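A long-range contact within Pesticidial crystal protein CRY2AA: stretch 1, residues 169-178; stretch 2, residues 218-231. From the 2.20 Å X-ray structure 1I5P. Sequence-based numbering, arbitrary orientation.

Stretch 1 (169-178) YQLLLLPLFA
Stretch 2 218-231: DYSNYCINTYQTAF

Two helices, 170-178 and 218-231, run in roughly opposite directions, their N-to-C directions 145° apart and their axes 9.7 Å apart at closest approach. Leu171 CA lies 6.2 Å from Thr226 CA, and Leu174 CA 6.9 Å from Cys223 CA: a step of three residues up one helix matches three down the other. Helix 218-231 is regular; helix 170-178 is kinked where the N atoms of Pro175 and Leu176 lack bonds to the preceding turn. The contact buries 531 Å².

Phe177 covers the most surface. Its CB points toward the other helix with chi1 t (172°) and chi2 77°, which sets the ring among three side chains. Tyr222, also t (173°, chi2 75°), turns its ring edge to the Phe177 face, with centroids 5.0 Å apart, planes at 71°, and Phe177 CE2 3.5 Å from Tyr222 CD2. Phe177 in turn presents its own edge to the face of Tyr219 (chi1 m) in an offset arrangement, with centroids 5.5 Å apart and planes at 88°. Cys223 SG sits at the Phe177 edge, 3.9 Å from Phe177 CE2.

Tyr222 also carries one of the two water links. No direct hydrogen bond crosses; instead, its OH donates to a water (Tyr222 OH to water O 2.6 Å) that donates to Gln170 O (water O to Gln170 O 2.7 Å). A second water donates to both Gln170 OE1 (3.0 Å from water O) and Thr226 OG1 (2.8 Å from water O). Thr226 OG1 also donates to Tyr222 O at 2.7 Å; with chi1 m, Thr226 CG2 lies 3.8 Å from Leu171 N.

Leu174 (t, p) starts sideways, but its end comes nearer: Leu174 CD1 reaches Tyr222 CE2 at 3.8 Å and Cys223 SG at 4.0 Å. Leu171 repeats this rotamer one turn earlier, placing Leu171 CD2 3.7 Å from Ala230 CB. The rule is one of reach: leucines set sideways still cross through their ends, while water links the polar groups.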

ATOM      1  N   TYR A 169       6.999 -16.681 -18.892  1.00 18.14           N
ATOM      2  CA  TYR A 169       7.504 -16.395 -17.554  1.00 18.51           C
ATOM      3  C   TYR A 169       7.302 -14.943 -17.161  1.00 17.49           C
ATOM      4  O   TYR A 169       8.036 -14.424 -16.324  1.00 17.61           O
ATOM      5  CB  TYR A 169       8.994 -16.705 -17.480  1.00 19.38           C
ATOM      6  CG  TYR A 169       9.398 -17.985 -18.158  1.00 20.88           C
ATOM      7  CD1 TYR A 169       9.849 -17.980 -19.477  1.00 22.05           C
ATOM      8  CD2 TYR A 169       9.340 -19.202 -17.484  1.00 21.52           C
ATOM      9  CE1 TYR A 169      10.237 -19.158 -20.107  1.00 24.63           C
ATOM     10  CE2 TYR A 169       9.722 -20.389 -18.109  1.00 23.88           C
ATOM     11  CZ  TYR A 169      10.171 -20.356 -19.417  1.00 21.33           C
ATOM     12  OH  TYR A 169      10.562 -21.514 -20.044  1.00 26.75           O
ATOM     13  N   GLN A 170       6.307 -14.288 -17.747  1.00 16.72           N
ATOM     14  CA  GLN A 170       6.077 -12.879 -17.446  1.00 16.36           C
ATOM     15  C   GLN A 170       5.804 -12.584 -15.976  1.00 14.99           C
ATOM     16  O   GLN A 170       6.340 -11.618 -15.438  1.00 16.16           O
ATOM     17  CB  GLN A 170       4.945 -12.325 -18.312  1.00 17.60           C
ATOM     18  CG  GLN A 170       5.148 -12.567 -19.804  1.00 21.01           C
ATOM     19  CD  GLN A 170       4.352 -11.615 -20.667  1.00 23.37           C
ATOM     20  OE1 GLN A 170       3.156 -11.415 -20.451  1.00 29.72           O
ATOM     21  NE2 GLN A 170       5.012 -11.018 -21.657  1.00 24.12           N
ATOM     22  N   LEU A 171       4.990 -13.406 -15.319  1.00 13.61           N
ATOM     23  CA  LEU A 171       4.694 -13.167 -13.906  1.00 14.19           C
ATOM     24  C   LEU A 171       5.913 -13.461 -13.041  1.00 14.69           C
ATOM     25  O   LEU A 171       6.211 -12.731 -12.096  1.00 13.03           O
ATOM     26  CB  LEU A 171       3.529 -14.037 -13.427  1.00 13.40           C
ATOM     27  CG  LEU A 171       3.101 -13.786 -11.973  1.00 14.10           C
ATOM     28  CD1 LEU A 171       2.354 -12.444 -11.884  1.00 10.24           C
ATOM     29  CD2 LEU A 171       2.205 -14.918 -11.491  1.00 12.00           C
ATOM     30  N   LEU A 172       6.615 -14.539 -13.368  1.00 13.66           N
ATOM     31  CA  LEU A 172       7.797 -14.925 -12.615  1.00 13.72           C
ATOM     32  C   LEU A 172       8.900 -13.873 -12.689  1.00 14.15           C
ATOM     33  O   LEU A 172       9.637 -13.666 -11.725  1.00 12.79           O
ATOM     34  CB  LEU A 172       8.323 -16.267 -13.133  1.00 18.22           C
ATOM     35  CG  LEU A 172       9.566 -16.827 -12.437  1.00 19.67           C
ATOM     36  CD1 LEU A 172       9.415 -16.691 -10.928  1.00 18.13           C
ATOM     37  CD2 LEU A 172       9.756 -18.290 -12.834  1.00 23.87           C
ATOM     38  N   LEU A 173       8.999 -13.211 -13.834  1.00 13.39           N
ATOM     39  CA  LEU A 173      10.010 -12.191 -14.055  1.00 14.45           C
ATOM     40  C   LEU A 173       9.530 -10.784 -13.707  1.00 13.35           C
ATOM     41  O   LEU A 173      10.314  -9.838 -13.709  1.00 13.66           O
ATOM     42  CB  LEU A 173      10.451 -12.219 -15.520  1.00 13.49           C
ATOM     43  CG  LEU A 173      11.144 -13.497 -16.001  1.00 16.63           C
ATOM     44  CD1 LEU A 173      11.258 -13.492 -17.519  1.00 14.93           C
ATOM     45  CD2 LEU A 173      12.526 -13.588 -15.363  1.00 14.28           C
ATOM     46  N   LEU A 174       8.244 -10.644 -13.401  1.00 12.75           N
ATOM     47  CA  LEU A 174       7.685  -9.326 -13.097  1.00 11.67           C
ATOM     48  C   LEU A 174       8.479  -8.530 -12.041  1.00 10.14           C
ATOM     49  O   LEU A 174       8.724  -7.336 -12.230  1.00  9.95           O
ATOM     50  CB  LEU A 174       6.216  -9.450 -12.691  1.00  7.52           C
ATOM     51  CG  LEU A 174       5.375  -8.172 -12.842  1.00 12.30           C
ATOM     52  CD1 LEU A 174       5.460  -7.645 -14.282  1.00 11.29           C
ATOM     53  CD2 LEU A 174       3.927  -8.455 -12.463  1.00 10.42           C
ATOM     54  N   PRO A 175       8.892  -9.169 -10.932  1.00  7.93           N
ATOM     55  CA  PRO A 175       9.654  -8.429  -9.921  1.00 12.21           C
ATOM     56  C   PRO A 175      10.933  -7.869 -10.535  1.00 12.82           C
ATOM     57  O   PRO A 175      11.270  -6.712 -10.330  1.00 13.92           O
ATOM     58  CB  PRO A 175       9.919  -9.486  -8.848  1.00  9.70           C
ATOM     59  CG  PRO A 175       8.690 -10.328  -8.930  1.00 11.23           C
ATOM     60  CD  PRO A 175       8.546 -10.510 -10.432  1.00  9.01           C
ATOM     61  N   LEU A 176      11.632  -8.688 -11.309  1.00 13.85           N
ATOM     62  CA  LEU A 176      12.867  -8.238 -11.950  1.00 13.77           C
ATOM     63  C   LEU A 176      12.575  -7.122 -12.945  1.00 14.36           C
ATOM     64  O   LEU A 176      13.287  -6.121 -12.991  1.00 15.73           O
ATOM     65  CB  LEU A 176      13.557  -9.401 -12.670  1.00 12.10           C
ATOM     66  CG  LEU A 176      14.193 -10.517 -11.834  1.00 13.73           C
ATOM     67  CD1 LEU A 176      15.044 -11.399 -12.745  1.00 11.63           C
ATOM     68  CD2 LEU A 176      15.069  -9.923 -10.731  1.00 14.03           C
ATOM     69  N   PHE A 177      11.527  -7.291 -13.744  1.00 13.51           N
ATOM     70  CA  PHE A 177      11.185  -6.265 -14.718  1.00 13.31           C
ATOM     71  C   PHE A 177      10.871  -4.949 -14.012  1.00 11.53           C
ATOM     72  O   PHE A 177      11.251  -3.876 -14.478  1.00 13.19           O
ATOM     73  CB  PHE A 177       9.985  -6.687 -15.573  1.00 11.56           C
ATOM     74  CG  PHE A 177       9.479  -5.587 -16.468  1.00 13.44           C
ATOM     75  CD1 PHE A 177      10.158  -5.257 -17.637  1.00 13.48           C
ATOM     76  CD2 PHE A 177       8.384  -4.816 -16.087  1.00 14.88           C
ATOM     77  CE1 PHE A 177       9.759  -4.172 -18.412  1.00 14.43           C
ATOM     78  CE2 PHE A 177       7.976  -3.729 -16.854  1.00 14.49           C
ATOM     79  CZ  PHE A 177       8.667  -3.405 -18.019  1.00 13.51           C
ATOM     80  N   ALA A 178      10.178  -5.033 -12.883  1.00 11.55           N
ATOM     81  CA  ALA A 178       9.832  -3.838 -12.122  1.00 12.06           C
ATOM     82  C   ALA A 178      11.100  -3.116 -11.688  1.00 11.98           C
ATOM     83  O   ALA A 178      11.192  -1.895 -11.798  1.00 12.77           O
ATOM     84  CB  ALA A 178       9.005  -4.210 -10.906  1.00 12.32           C
ATOM     85  N   ASP A 218       3.597   2.511 -20.659  1.00 17.22           N
ATOM     86  CA  ASP A 218       3.893   1.165 -21.146  1.00 17.14           C
ATOM     87  C   ASP A 218       4.262   0.187 -20.036  1.00 16.45           C
ATOM     88  O   ASP A 218       3.713  -0.917 -19.956  1.00 14.82           O
ATOM     89  CB  ASP A 218       5.032   1.207 -22.167  1.00 18.04           C
ATOM     90  CG  ASP A 218       4.680   2.011 -23.404  1.00 18.97           C
ATOM     91  OD1 ASP A 218       3.499   2.372 -23.561  1.00 18.97           O
ATOM     92  OD2 ASP A 218       5.585   2.277 -24.220  1.00 22.53           O
ATOM     93  N   TYR A 219       5.199   0.592 -19.188  1.00 15.09           N
ATOM     94  CA  TYR A 219       5.641  -0.258 -18.098  1.00 15.23           C
ATOM     95  C   TYR A 219       4.554  -0.471 -17.050  1.00 14.53           C
ATOM     96  O   TYR A 219       4.410  -1.572 -16.516  1.00 15.81           O
ATOM     97  CB  TYR A 219       6.891   0.337 -17.455  1.00 15.71           C
ATOM     98  CG  TYR A 219       8.062   0.493 -18.407  1.00 16.34           C
ATOM     99  CD1 TYR A 219       9.140   1.308 -18.074  1.00 14.42           C
ATOM    100  CD2 TYR A 219       8.095  -0.171 -19.637  1.00 16.32           C
ATOM    101  CE1 TYR A 219      10.219   1.461 -18.932  1.00 16.16           C
ATOM    102  CE2 TYR A 219       9.180  -0.026 -20.509  1.00 14.46           C
ATOM    103  CZ  TYR A 219      10.234   0.795 -20.149  1.00 16.26           C
ATOM    104  OH  TYR A 219      11.302   0.979 -20.999  1.00 15.38           O
ATOM    105  N   SER A 220       3.791   0.576 -16.751  1.00 14.86           N
ATOM    106  CA  SER A 220       2.721   0.466 -15.760  1.00 15.75           C
ATOM    107  C   SER A 220       1.660  -0.505 -16.244  1.00 16.32           C
ATOM    108  O   SER A 220       1.294  -1.441 -15.530  1.00 16.13           O
ATOM    109  CB  SER A 220       2.075   1.829 -15.497  1.00 15.54           C
ATOM    110  OG  SER A 220       2.952   2.714 -14.813  1.00 15.79           O
ATOM    111  N   ASN A 221       1.169  -0.286 -17.459  1.00 15.29           N
ATOM    112  CA  ASN A 221       0.141  -1.160 -18.012  1.00 15.25           C
ATOM    113  C   ASN A 221       0.619  -2.608 -18.104  1.00 14.96           C
ATOM    114  O   ASN A 221      -0.132  -3.531 -17.789  1.00 13.05           O
ATOM    115  CB  ASN A 221      -0.309  -0.661 -19.390  1.00 14.93           C
ATOM    116  CG  ASN A 221      -1.123   0.627 -19.315  1.00 17.53           C
ATOM    117  OD1 ASN A 221      -1.652   0.987 -18.261  1.00 17.67           O
ATOM    118  ND2 ASN A 221      -1.239   1.320 -20.446  1.00 17.44           N
ATOM    119  N   TYR A 222       1.867  -2.807 -18.521  1.00 14.43           N
ATOM    120  CA  TYR A 222       2.405  -4.159 -18.628  1.00 13.12           C
ATOM    121  C   TYR A 222       2.371  -4.875 -17.280  1.00 14.47           C
ATOM    122  O   TYR A 222       1.995  -6.045 -17.198  1.00 13.71           O
ATOM    123  CB  TYR A 222       3.846  -4.137 -19.147  1.00 14.87           C
ATOM    124  CG  TYR A 222       4.500  -5.503 -19.108  1.00 14.76           C
ATOM    125  CD1 TYR A 222       4.170  -6.490 -20.039  1.00 15.30           C
ATOM    126  CD2 TYR A 222       5.408  -5.827 -18.104  1.00 16.71           C
ATOM    127  CE1 TYR A 222       4.731  -7.771 -19.968  1.00 15.64           C
ATOM    128  CE2 TYR A 222       5.970  -7.099 -18.019  1.00 16.77           C
ATOM    129  CZ  TYR A 222       5.633  -8.065 -18.947  1.00 16.63           C
ATOM    130  OH  TYR A 222       6.200  -9.319 -18.837  1.00 11.60           O
ATOM    131  N   CYS A 223       2.770  -4.173 -16.221  1.00 12.56           N
ATOM    132  CA  CYS A 223       2.773  -4.757 -14.879  1.00 13.47           C
ATOM    133  C   CYS A 223       1.358  -5.074 -14.415  1.00 13.02           C
ATOM    134  O   CYS A 223       1.087  -6.160 -13.905  1.00 11.97           O
ATOM    135  CB  CYS A 223       3.431  -3.804 -13.875  1.00 11.95           C
ATOM    136  SG  CYS A 223       5.208  -3.628 -14.070  1.00 11.81           S
ATOM    137  N   ILE A 224       0.462  -4.112 -14.590  1.00 12.94           N
ATOM    138  CA  ILE A 224      -0.928  -4.287 -14.192  1.00 13.68           C
ATOM    139  C   ILE A 224      -1.576  -5.443 -14.942  1.00 12.30           C
ATOM    140  O   ILE A 224      -2.204  -6.308 -14.334  1.00 12.36           O
ATOM    141  CB  ILE A 224      -1.727  -2.994 -14.439  1.00 11.22           C
ATOM    142  CG1 ILE A 224      -1.177  -1.885 -13.536  1.00 11.73           C
ATOM    143  CG2 ILE A 224      -3.220  -3.231 -14.171  1.00 11.31           C
ATOM    144  CD1 ILE A 224      -1.663  -0.496 -13.897  1.00  9.12           C
ATOM    145  N   ASN A 225      -1.417  -5.465 -16.259  1.00 13.53           N
ATOM    146  CA  ASN A 225      -1.998  -6.532 -17.064  1.00 15.21           C
ATOM    147  C   ASN A 225      -1.438  -7.908 -16.700  1.00 14.49           C
ATOM    148  O   ASN A 225      -2.188  -8.874 -16.594  1.00 16.61           O
ATOM    149  CB  ASN A 225      -1.779  -6.258 -18.556  1.00 14.05           C
ATOM    150  CG  ASN A 225      -2.521  -5.016 -19.040  1.00 22.14           C
ATOM    151  OD1 ASN A 225      -3.481  -4.567 -18.416  1.00 23.01           O
ATOM    152  ND2 ASN A 225      -2.088  -4.471 -20.176  1.00 20.92           N
ATOM    153  N   THR A 226      -0.126  -8.001 -16.505  1.00 14.02           N
ATOM    154  CA  THR A 226       0.486  -9.282 -16.158  1.00 13.54           C
ATOM    155  C   THR A 226      -0.085  -9.820 -14.848  1.00 14.51           C
ATOM    156  O   THR A 226      -0.437 -10.996 -14.741  1.00 15.49           O
ATOM    157  CB  THR A 226       2.021  -9.152 -16.023  1.00 11.00           C
ATOM    158  OG1 THR A 226       2.573  -8.719 -17.271  1.00 11.25           O
ATOM    159  CG2 THR A 226       2.649 -10.494 -15.648  1.00 12.18           C
ATOM    160  N   TYR A 227      -0.177  -8.949 -13.853  1.00 14.34           N
ATOM    161  CA  TYR A 227      -0.697  -9.349 -12.557  1.00 14.56           C
ATOM    162  C   TYR A 227      -2.180  -9.702 -12.610  1.00 14.95           C
ATOM    163  O   TYR A 227      -2.598 -10.710 -12.044  1.00 12.41           O
ATOM    164  CB  TYR A 227      -0.478  -8.236 -11.541  1.00 13.69           C
ATOM    165  CG  TYR A 227      -1.096  -8.519 -10.191  1.00 14.17           C
ATOM    166  CD1 TYR A 227      -0.470  -9.364  -9.280  1.00 10.03           C
ATOM    167  CD2 TYR A 227      -2.301  -7.928  -9.821  1.00 13.97           C
ATOM    168  CE1 TYR A 227      -1.023  -9.609  -8.028  1.00 13.13           C
ATOM    169  CE2 TYR A 227      -2.866  -8.170  -8.573  1.00 16.62           C
ATOM    170  CZ  TYR A 227      -2.220  -9.007  -7.681  1.00 14.54           C
ATOM    171  OH  TYR A 227      -2.778  -9.230  -6.443  1.00 18.41           O
ATOM    172  N   GLN A 228      -2.974  -8.873 -13.284  1.00 15.24           N
ATOM    173  CA  GLN A 228      -4.416  -9.127 -13.379  1.00 17.21           C
ATOM    174  C   GLN A 228      -4.729 -10.456 -14.041  1.00 14.76           C
ATOM    175  O   GLN A 228      -5.629 -11.167 -13.608  1.00 15.70           O
ATOM    176  CB  GLN A 228      -5.133  -8.001 -14.139  1.00 17.68           C
ATOM    177  CG  GLN A 228      -5.410  -6.774 -13.291  1.00 22.96           C
ATOM    178  CD  GLN A 228      -6.464  -5.859 -13.905  1.00 26.37           C
ATOM    179  OE1 GLN A 228      -6.241  -5.242 -14.946  1.00 26.03           O
ATOM    180  NE2 GLN A 228      -7.619  -5.768 -13.255  1.00 25.73           N
ATOM    181  N   THR A 229      -3.994 -10.788 -15.095  1.00 15.69           N
ATOM    182  CA  THR A 229      -4.214 -12.054 -15.784  1.00 16.79           C
ATOM    183  C   THR A 229      -3.984 -13.225 -14.823  1.00 16.06           C
ATOM    184  O   THR A 229      -4.767 -14.176 -14.776  1.00 16.33           O
ATOM    185  CB  THR A 229      -3.265 -12.202 -16.995  1.00 15.96           C
ATOM    186  OG1 THR A 229      -3.584 -11.207 -17.974  1.00 16.79           O
ATOM    187  CG2 THR A 229      -3.397 -13.586 -17.621  1.00 16.13           C
ATOM    188  N   ALA A 230      -2.907 -13.141 -14.050  1.00 16.18           N
ATOM    189  CA  ALA A 230      -2.570 -14.196 -13.098  1.00 15.18           C
ATOM    190  C   ALA A 230      -3.566 -14.259 -11.950  1.00 15.55           C
ATOM    191  O   ALA A 230      -3.958 -15.344 -11.514  1.00 12.01           O
ATOM    192  CB  ALA A 230      -1.169 -13.969 -12.548  1.00 17.17           C
ATOM    193  N   PHE A 231      -3.965 -13.090 -11.456  1.00 14.26           N
ATOM    194  CA  PHE A 231      -4.907 -13.020 -10.352  1.00 14.83           C
ATOM    195  C   PHE A 231      -6.245 -13.656 -10.736  1.00 15.62           C
ATOM    196  O   PHE A 231      -6.899 -14.281  -9.899  1.00 14.58           O
ATOM    197  CB  PHE A 231      -5.121 -11.562  -9.927  1.00 14.83           C
ATOM    198  CG  PHE A 231      -5.739 -11.412  -8.565  1.00 14.93           C
ATOM    199  CD1 PHE A 231      -4.948 -11.454  -7.420  1.00 14.88           C
ATOM    200  CD2 PHE A 231      -7.115 -11.269  -8.424  1.00 12.18           C
ATOM    201  CE1 PHE A 231      -5.522 -11.352  -6.148  1.00 16.53           C
ATOM    202  CE2 PHE A 231      -7.698 -11.170  -7.167  1.00 13.86           C
ATOM    203  CZ  PHE A 231      -6.901 -11.212  -6.022  1.00 14.29           C
TER
HETATM  204  O   HOH W   1       7.625  -9.631 -16.675  1.00  9.15           O
HETATM  205  O   HOH W   2       1.240  -9.256 -19.698  1.00 34.95           O